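Local coordinates for protein SMG-7 (PDB 3ZHE) that pairs with SMG-5 in a heterodimer whose unusual arrangement of 14-3-3-like domains is required for efficient nonsense-mediated mRNA decay, at residues 49-57 with 131-142; 98-106 with 152-160. All blocks are in the same frame, centred on the assembly; numbering follows the deposited sequence.

Contact 1 of 2, residues 49-57 with 131-142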
# COMPACT_ATOMS: atom_id res chain seq x y z
N PHE B 49 6.56 20.36 4.85
CA PHE B 49 5.94 19.50 5.84
C PHE B 49 7.00 18.80 6.67
O PHE B 49 7.03 18.91 7.91
CB PHE B 49 5.07 18.46 5.13
CG PHE B 49 4.15 17.69 6.04
CD1 PHE B 49 4.58 16.54 6.68
CD2 PHE B 49 2.84 18.11 6.24
CE1 PHE B 49 3.74 15.83 7.52
CE2 PHE B 49 1.99 17.41 7.07
CZ PHE B 49 2.44 16.27 7.71
N TRP B 50 7.88 18.08 5.99
CA TRP B 50 8.96 17.38 6.66
C TRP B 50 9.89 18.34 7.40
O TRP B 50 10.51 17.97 8.39
CB TRP B 50 9.77 16.53 5.67
CG TRP B 50 11.00 15.94 6.30
CD1 TRP B 50 12.29 16.34 6.11
CD2 TRP B 50 11.04 14.88 7.26
NE1 TRP B 50 13.13 15.57 6.88
CE2 TRP B 50 12.39 14.67 7.59
CE3 TRP B 50 10.06 14.08 7.86
CZ2 TRP B 50 12.79 13.68 8.50
CZ3 TRP B 50 10.46 13.10 8.76
CH2 TRP B 50 11.82 12.92 9.07
N ASN B 51 10.00 19.57 6.91
CA ASN B 51 10.83 20.56 7.57
C ASN B 51 10.26 20.99 8.92
O ASN B 51 10.99 21.09 9.90
CB ASN B 51 11.07 21.78 6.68
CG ASN B 51 12.19 21.56 5.68
OD1 ASN B 51 13.05 20.71 5.88
ND2 ASN B 51 12.19 22.34 4.60
N LYS B 52 8.95 21.23 8.95
CA LYS B 52 8.27 21.55 10.20
C LYS B 52 8.33 20.39 11.17
O LYS B 52 8.57 20.57 12.37
CB LYS B 52 6.82 21.95 9.93
CG LYS B 52 6.63 23.39 9.51
CD LYS B 52 6.99 24.33 10.66
CE LYS B 52 6.78 25.78 10.27
NZ LYS B 52 7.19 26.70 11.37
N LEU B 53 8.11 19.18 10.65
CA LEU B 53 8.12 17.99 11.50
C LEU B 53 9.51 17.73 12.10
O LEU B 53 9.65 17.59 13.32
CB LEU B 53 7.63 16.78 10.70
CG LEU B 53 7.40 15.48 11.46
CD1 LEU B 53 6.13 14.81 10.97
CD2 LEU B 53 8.59 14.56 11.28
N LYS B 54 10.52 17.67 11.24
CA LYS B 54 11.91 17.49 11.66
C LYS B 54 12.32 18.59 12.63
O LYS B 54 13.05 18.34 13.59
CB LYS B 54 12.84 17.50 10.44
CG LYS B 54 14.33 17.46 10.76
CD LYS B 54 14.75 16.11 11.33
CE LYS B 54 16.26 16.04 11.53
NZ LYS B 54 16.67 14.74 12.12
N SER B 55 11.85 19.80 12.36
CA SER B 55 12.03 20.92 13.28
C SER B 55 11.53 20.53 14.66
O SER B 55 12.31 20.50 15.61
CB SER B 55 11.29 22.16 12.79
OG SER B 55 11.10 23.08 13.85
N MET B 56 10.24 20.23 14.75
CA MET B 56 9.61 19.82 16.00
C MET B 56 10.43 18.76 16.74
O MET B 56 10.80 18.95 17.90
CB MET B 56 8.21 19.26 15.75
CG MET B 56 7.12 20.30 15.77
SD MET B 56 5.50 19.59 15.45
CE MET B 56 5.51 18.22 16.60
N MET B 57 10.72 17.67 16.04
CA MET B 57 11.51 16.58 16.61
C MET B 57 12.83 17.07 17.19
O MET B 57 13.20 16.70 18.31
CB MET B 57 11.76 15.50 15.55
CG MET B 57 10.49 14.87 15.00
SD MET B 57 10.84 13.47 13.93
CE MET B 57 11.76 12.41 15.04
N TYR B 131 9.22 10.75 -1.86
CA TYR B 131 9.63 11.59 -0.74
C TYR B 131 9.00 11.10 0.57
O TYR B 131 9.69 10.97 1.58
CB TYR B 131 9.26 13.05 -1.00
CG TYR B 131 9.89 14.01 -0.01
CD1 TYR B 131 11.17 14.51 -0.21
CD2 TYR B 131 9.19 14.43 1.12
CE1 TYR B 131 11.74 15.38 0.69
CE2 TYR B 131 9.76 15.30 2.03
CZ TYR B 131 11.04 15.78 1.80
OH TYR B 131 11.61 16.66 2.70
N VAL B 132 7.70 10.84 0.53
CA VAL B 132 6.98 10.32 1.69
C VAL B 132 7.61 9.02 2.19
O VAL B 132 7.85 8.86 3.39
CB VAL B 132 5.49 10.09 1.36
CG1 VAL B 132 4.82 9.23 2.43
CG2 VAL B 132 4.77 11.42 1.20
N LEU B 133 7.90 8.12 1.26
CA LEU B 133 8.57 6.87 1.59
C LEU B 133 9.95 7.11 2.21
O LEU B 133 10.34 6.45 3.18
CB LEU B 133 8.69 5.97 0.35
CG LEU B 133 7.38 5.37 -0.15
CD1 LEU B 133 7.58 4.67 -1.48
CD2 LEU B 133 6.81 4.42 0.88
N LEU B 134 10.68 8.07 1.65
CA LEU B 134 11.99 8.45 2.16
C LEU B 134 11.91 8.88 3.63
O LEU B 134 12.66 8.39 4.48
CB LEU B 134 12.59 9.59 1.32
CG LEU B 134 13.76 10.36 1.95
CD1 LEU B 134 15.00 9.49 2.06
CD2 LEU B 134 14.05 11.63 1.16
N ARG B 135 10.98 9.78 3.92
CA ARG B 135 10.85 10.33 5.26
C ARG B 135 10.29 9.32 6.27
O ARG B 135 10.66 9.36 7.45
CB ARG B 135 10.04 11.62 5.26
CG ARG B 135 10.70 12.76 4.49
CD ARG B 135 12.21 12.77 4.73
NE ARG B 135 12.87 13.86 4.04
CZ ARG B 135 14.18 14.07 4.05
NH1 ARG B 135 14.98 13.25 4.72
NH2 ARG B 135 14.70 15.09 3.39
N MET B 136 9.42 8.43 5.82
CA MET B 136 8.97 7.33 6.66
C MET B 136 10.17 6.44 6.98
O MET B 136 10.27 5.89 8.08
CB MET B 136 7.88 6.51 5.97
CG MET B 136 6.49 7.11 6.09
SD MET B 136 5.95 7.29 7.80
CE MET B 136 6.00 5.58 8.35
N GLY B 137 11.07 6.32 6.01
CA GLY B 137 12.32 5.61 6.23
C GLY B 137 13.15 6.26 7.32
O GLY B 137 13.66 5.58 8.22
N ASP B 138 13.28 7.59 7.25
CA ASP B 138 13.97 8.35 8.28
C ASP B 138 13.36 8.10 9.66
O ASP B 138 14.07 7.87 10.64
CB ASP B 138 13.94 9.85 7.98
CG ASP B 138 14.96 10.25 6.93
OD1 ASP B 138 15.98 9.55 6.80
OD2 ASP B 138 14.75 11.28 6.25
N LEU B 139 12.03 8.14 9.71
CA LEU B 139 11.31 7.93 10.96
C LEU B 139 11.56 6.54 11.54
O LEU B 139 11.74 6.39 12.74
CB LEU B 139 9.81 8.16 10.77
CG LEU B 139 9.39 9.60 10.46
CD1 LEU B 139 7.88 9.70 10.34
CD2 LEU B 139 9.91 10.54 11.54
N MET B 140 11.57 5.54 10.67
CA MET B 140 11.86 4.18 11.11
C MET B 140 13.30 4.06 11.59
O MET B 140 13.59 3.28 12.50
CB MET B 140 11.59 3.16 9.99
CG MET B 140 10.13 3.06 9.58
SD MET B 140 9.01 2.88 10.98
CE MET B 140 9.51 1.29 11.63
N ARG B 141 14.20 4.84 11.00
CA ARG B 141 15.60 4.81 11.41
C ARG B 141 15.77 5.43 12.79
O ARG B 141 16.55 4.95 13.61
CB ARG B 141 16.49 5.52 10.39
CG ARG B 141 17.96 5.11 10.49
CD ARG B 141 18.85 5.92 9.57
NE ARG B 141 19.24 7.20 10.17
CZ ARG B 141 18.75 8.38 9.80
NH1 ARG B 141 17.85 8.45 8.83
NH2 ARG B 141 19.17 9.48 10.40
N TYR B 142 15.03 6.51 13.04
CA TYR B 142 15.07 7.18 14.34
C TYR B 142 14.56 6.25 15.44
O TYR B 142 15.03 6.30 16.58
CB TYR B 142 14.21 8.45 14.32
CG TYR B 142 14.67 9.52 13.35
CD1 TYR B 142 15.99 9.58 12.92
CD2 TYR B 142 13.78 10.47 12.88
CE1 TYR B 142 16.41 10.57 12.04
CE2 TYR B 142 14.19 11.46 12.00
CZ TYR B 142 15.50 11.50 11.58
OH TYR B 142 15.91 12.48 10.70
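W50 reaches from helix 45-63 to R135 on helix 122-142, and its indole fits as a knob among Y131, R135, D138 and L139. The two helix segments run parallel, 9° apart, with axes 11.9 Å from each other at closest approach, a spacing wide enough that long side chains must bridge it. CG of W50 stands anti to the backbone N (chi1 172°), which carries the ring across this gap. R135 lies over one face: its CD makes a CH-pi contact 3.4 Å from the centroid of the five-membered ring. The guanidinium continues the cover as a near-parallel stack, its plane 6° from the indole. R135 CZ, 3.8 Å from the same centroid, adds an off-centre cation-pi contact. The far edge of the indole meets L139, whose CD2 is 3.8 Å from W50 CZ3.

One turn on, L53 adds a looser apolar touch on L139. K54 serves twice, its CB lying against the opposite face of the W50 ring and its NZ donating to Y142 OH at 2.8 Å; the chain bends at chi2 to turn the amine that way. M57 completes the line, with SD 3.9 Å from L139 CD2. Its CE packs 3.5 Å from Y142 CD2, and SD stands 5.4 Å from the Y142 ring centroid, an oblique Met-aromatic contact.

Within helix 122-142, D138 forms salt bridges with R135 and R141. Lying in the guanidinium plane, D138 probably fixes the rotation of R135, with L134 CD2 over the face opposite W50. The carboxylate probably also offsets the charge, so that a cation can serve as packing surface in a largely buried interface.

Contact 2 of 2, residues 98-106 with 152-160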
# COMPACT_ATOMS: atom_id res chain seq x y z
N TYR B 98 2.65 1.92 -7.10
CA TYR B 98 4.08 1.87 -7.34
C TYR B 98 4.72 0.58 -6.82
O TYR B 98 5.94 0.48 -6.71
CB TYR B 98 4.77 3.09 -6.72
CG TYR B 98 4.51 4.39 -7.45
CD1 TYR B 98 5.25 4.75 -8.57
CD2 TYR B 98 3.51 5.26 -7.02
CE1 TYR B 98 5.01 5.94 -9.24
CE2 TYR B 98 3.26 6.45 -7.69
CZ TYR B 98 4.02 6.78 -8.79
OH TYR B 98 3.77 7.96 -9.46
N GLY B 99 3.88 -0.40 -6.51
CA GLY B 99 4.34 -1.69 -6.03
C GLY B 99 3.56 -2.19 -4.83
O GLY B 99 3.35 -1.45 -3.86
N ASN B 100 3.14 -3.46 -4.88
CA ASN B 100 2.41 -4.07 -3.77
C ASN B 100 3.31 -4.42 -2.59
O ASN B 100 2.83 -4.90 -1.56
CB ASN B 100 1.64 -5.30 -4.24
CG ASN B 100 0.30 -4.96 -4.85
OD1 ASN B 100 -0.26 -3.89 -4.60
ND2 ASN B 100 -0.23 -5.87 -5.66
N ASP B 101 4.61 -4.19 -2.76
CA ASP B 101 5.55 -4.37 -1.66
C ASP B 101 5.50 -3.16 -0.74
O ASP B 101 5.93 -3.22 0.41
CB ASP B 101 6.96 -4.58 -2.20
CG ASP B 101 7.45 -3.42 -3.04
OD1 ASP B 101 6.63 -2.85 -3.80
OD2 ASP B 101 8.64 -3.07 -2.94
N ILE B 102 4.97 -2.05 -1.26
CA ILE B 102 4.80 -0.83 -0.47
C ILE B 102 3.77 -1.05 0.64
O ILE B 102 2.69 -1.58 0.38
CB ILE B 102 4.36 0.35 -1.35
CG1 ILE B 102 5.46 0.71 -2.35
CG2 ILE B 102 4.02 1.56 -0.49
CD1 ILE B 102 5.12 1.88 -3.25
N SER B 103 4.12 -0.65 1.86
CA SER B 103 3.24 -0.81 3.01
C SER B 103 1.87 -0.19 2.77
O SER B 103 1.76 0.95 2.34
CB SER B 103 3.89 -0.19 4.26
OG SER B 103 2.97 -0.17 5.34
N LYS B 104 0.83 -0.97 3.07
CA LYS B 104 -0.54 -0.56 2.77
C LYS B 104 -1.07 0.48 3.76
O LYS B 104 -2.11 1.08 3.54
CB LYS B 104 -1.47 -1.78 2.73
CG LYS B 104 -1.02 -2.86 1.76
CD LYS B 104 -2.20 -3.54 1.09
CE LYS B 104 -1.73 -4.53 0.03
NZ LYS B 104 -0.78 -3.91 -0.93
N GLN B 105 -0.34 0.68 4.86
CA GLN B 105 -0.72 1.68 5.85
C GLN B 105 -0.61 3.09 5.29
O GLN B 105 -1.31 4.00 5.73
CB GLN B 105 0.14 1.54 7.11
CG GLN B 105 -0.08 0.25 7.87
CD GLN B 105 1.08 -0.71 7.76
OE1 GLN B 105 2.24 -0.30 7.81
NE2 GLN B 105 0.78 -2.00 7.60
N LEU B 106 0.29 3.26 4.33
CA LEU B 106 0.45 4.53 3.65
C LEU B 106 -0.39 4.52 2.38
O LEU B 106 -0.70 5.57 1.82
CB LEU B 106 1.91 4.76 3.27
CG LEU B 106 2.99 4.40 4.29
CD1 LEU B 106 4.36 4.67 3.69
CD2 LEU B 106 2.81 5.17 5.58
N TYR B 152 11.58 0.93 3.32
CA TYR B 152 11.09 2.24 2.91
C TYR B 152 12.10 2.94 2.00
O TYR B 152 11.74 3.52 0.97
CB TYR B 152 10.79 3.12 4.13
CG TYR B 152 9.50 2.80 4.85
CD1 TYR B 152 8.28 3.23 4.36
CD2 TYR B 152 9.51 2.07 6.04
CE1 TYR B 152 7.10 2.94 5.02
CE2 TYR B 152 8.33 1.78 6.70
CZ TYR B 152 7.13 2.22 6.19
OH TYR B 152 5.96 1.93 6.85
N TYR B 153 13.37 2.89 2.39
CA TYR B 153 14.45 3.51 1.63
C TYR B 153 14.61 2.93 0.23
O TYR B 153 14.74 3.67 -0.74
CB TYR B 153 15.78 3.38 2.38
CG TYR B 153 15.94 4.36 3.53
CD1 TYR B 153 15.28 5.57 3.53
CD2 TYR B 153 16.76 4.06 4.61
CE1 TYR B 153 15.43 6.47 4.57
CE2 TYR B 153 16.92 4.94 5.66
CZ TYR B 153 16.25 6.14 5.63
OH TYR B 153 16.41 7.02 6.68
N GLU B 154 14.60 1.60 0.13
CA GLU B 154 14.75 0.93 -1.16
C GLU B 154 13.56 1.22 -2.07
O GLU B 154 13.73 1.44 -3.27
CB GLU B 154 14.92 -0.58 -0.96
CG GLU B 154 16.25 -0.99 -0.34
CD GLU B 154 16.31 -2.47 -0.03
OE1 GLU B 154 15.30 -3.17 -0.25
OE2 GLU B 154 17.36 -2.94 0.45
N GLN B 155 12.36 1.21 -1.49
CA GLN B 155 11.16 1.56 -2.25
C GLN B 155 11.27 2.99 -2.79
O GLN B 155 11.09 3.22 -3.99
CB GLN B 155 9.91 1.40 -1.39
CG GLN B 155 9.58 -0.05 -1.04
CD GLN B 155 8.42 -0.17 -0.07
OE1 GLN B 155 7.77 0.81 0.27
NE2 GLN B 155 8.16 -1.40 0.38
N SER B 156 11.59 3.92 -1.90
CA SER B 156 11.78 5.33 -2.27
C SER B 156 12.80 5.49 -3.39
O SER B 156 12.57 6.23 -4.35
CB SER B 156 12.22 6.13 -1.04
OG SER B 156 12.70 7.42 -1.40
N CYS B 157 13.92 4.79 -3.26
CA CYS B 157 14.98 4.82 -4.27
C CYS B 157 14.48 4.29 -5.61
O CYS B 157 14.82 4.83 -6.66
CB CYS B 157 16.18 4.00 -3.80
SG CYS B 157 17.57 3.98 -4.96
N ARG B 158 13.66 3.24 -5.57
CA ARG B 158 13.11 2.67 -6.79
C ARG B 158 12.16 3.64 -7.48
O ARG B 158 12.21 3.81 -8.70
CB ARG B 158 12.39 1.35 -6.52
CG ARG B 158 11.87 0.66 -7.78
CD ARG B 158 11.16 -0.65 -7.49
NE ARG B 158 9.84 -0.46 -6.90
CZ ARG B 158 9.49 -0.90 -5.70
NH1 ARG B 158 10.36 -1.57 -4.95
NH2 ARG B 158 8.26 -0.68 -5.24
N ILE B 159 11.29 4.28 -6.70
CA ILE B 159 10.30 5.20 -7.26
C ILE B 159 10.97 6.41 -7.90
O ILE B 159 10.65 6.79 -9.03
CB ILE B 159 9.28 5.66 -6.20
CG1 ILE B 159 8.71 4.47 -5.44
CG2 ILE B 159 8.16 6.46 -6.86
CD1 ILE B 159 8.25 3.33 -6.32
N ASN B 160 11.91 7.02 -7.18
CA ASN B 160 12.66 8.15 -7.70
C ASN B 160 14.13 8.10 -7.29
O ASN B 160 14.49 8.53 -6.20
CB ASN B 160 12.03 9.47 -7.25
CG ASN B 160 12.79 10.68 -7.76
OD1 ASN B 160 13.44 10.63 -8.81
ND2 ASN B 160 12.71 11.78 -7.02
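R158, near the C-terminal end of helix 146-159, grips segment 98-106 through two kinds of acceptor. NH2 donates to Y98 O at 3.0 Å, nearly straight (165° at the hydrogen) and close to the guanidinium plane. The D101 carboxylate forms the salt bridge, led by NH1 to OD2 at 3.0 Å on the syn side; NH2 adds weak bonds to both carboxylate oxygens. Carboxylate and guanidinium planes are 40° apart, so the pair is not a flat two-pronged match. A type I turn from G99 to I102 brings the Y98 carbonyl and the D101 side chain to the same arginine, while the R158 chain bends at chi3 (74°) to meet them.

Q155 lays its extended chain along the turn, with OE1 3.5 Å from I102 CG1 and NE2 2.9 Å from D101 O.

Apolar contacts lie at both ends. I159 sends CG2 over one face of the Y98 ring, 4.2 Å from the centroid, and CD1 to Y98 CB; the Y98 hydroxyl bonds to S125. At the other end L106 CD1 meets the Y152 ring edge in plane, 3.5 Å from CE1.

Next to L106, Q105 OE1 accepts a hydrogen bond from S98 OG of the neighbouring SMG-5 chain. The chemistry thus divides the work: the D101-R158 pair, on exposed residues, probably helps to hold the turn, while the Y98-I159 and L106-Y152 contacts pack the segment on the helix.

The contacts interleave along the chain, in the order 49-57, 98-106, 131-142, 152-160, and lie about 15 Å apart, centre to centre. Helices 122-142 and 146-159 follow each other directly and supply the second segment of each contact; residues 130-163, which span most of this helical pair, are predicted to be a TPR repeat. Contact 1 joins the pair to helix 45-63, and contact 2 fastens segment 98-106 to it. They meet at Y153, whose OH lies 2.6 Å from D138 OD1, a probable hydrogen bond, with R141 NH1 as its probable second partner. The pair thus joins helix 45-63 to segment 98-106, whose K104 and Q105 touch the SMG-5 chain.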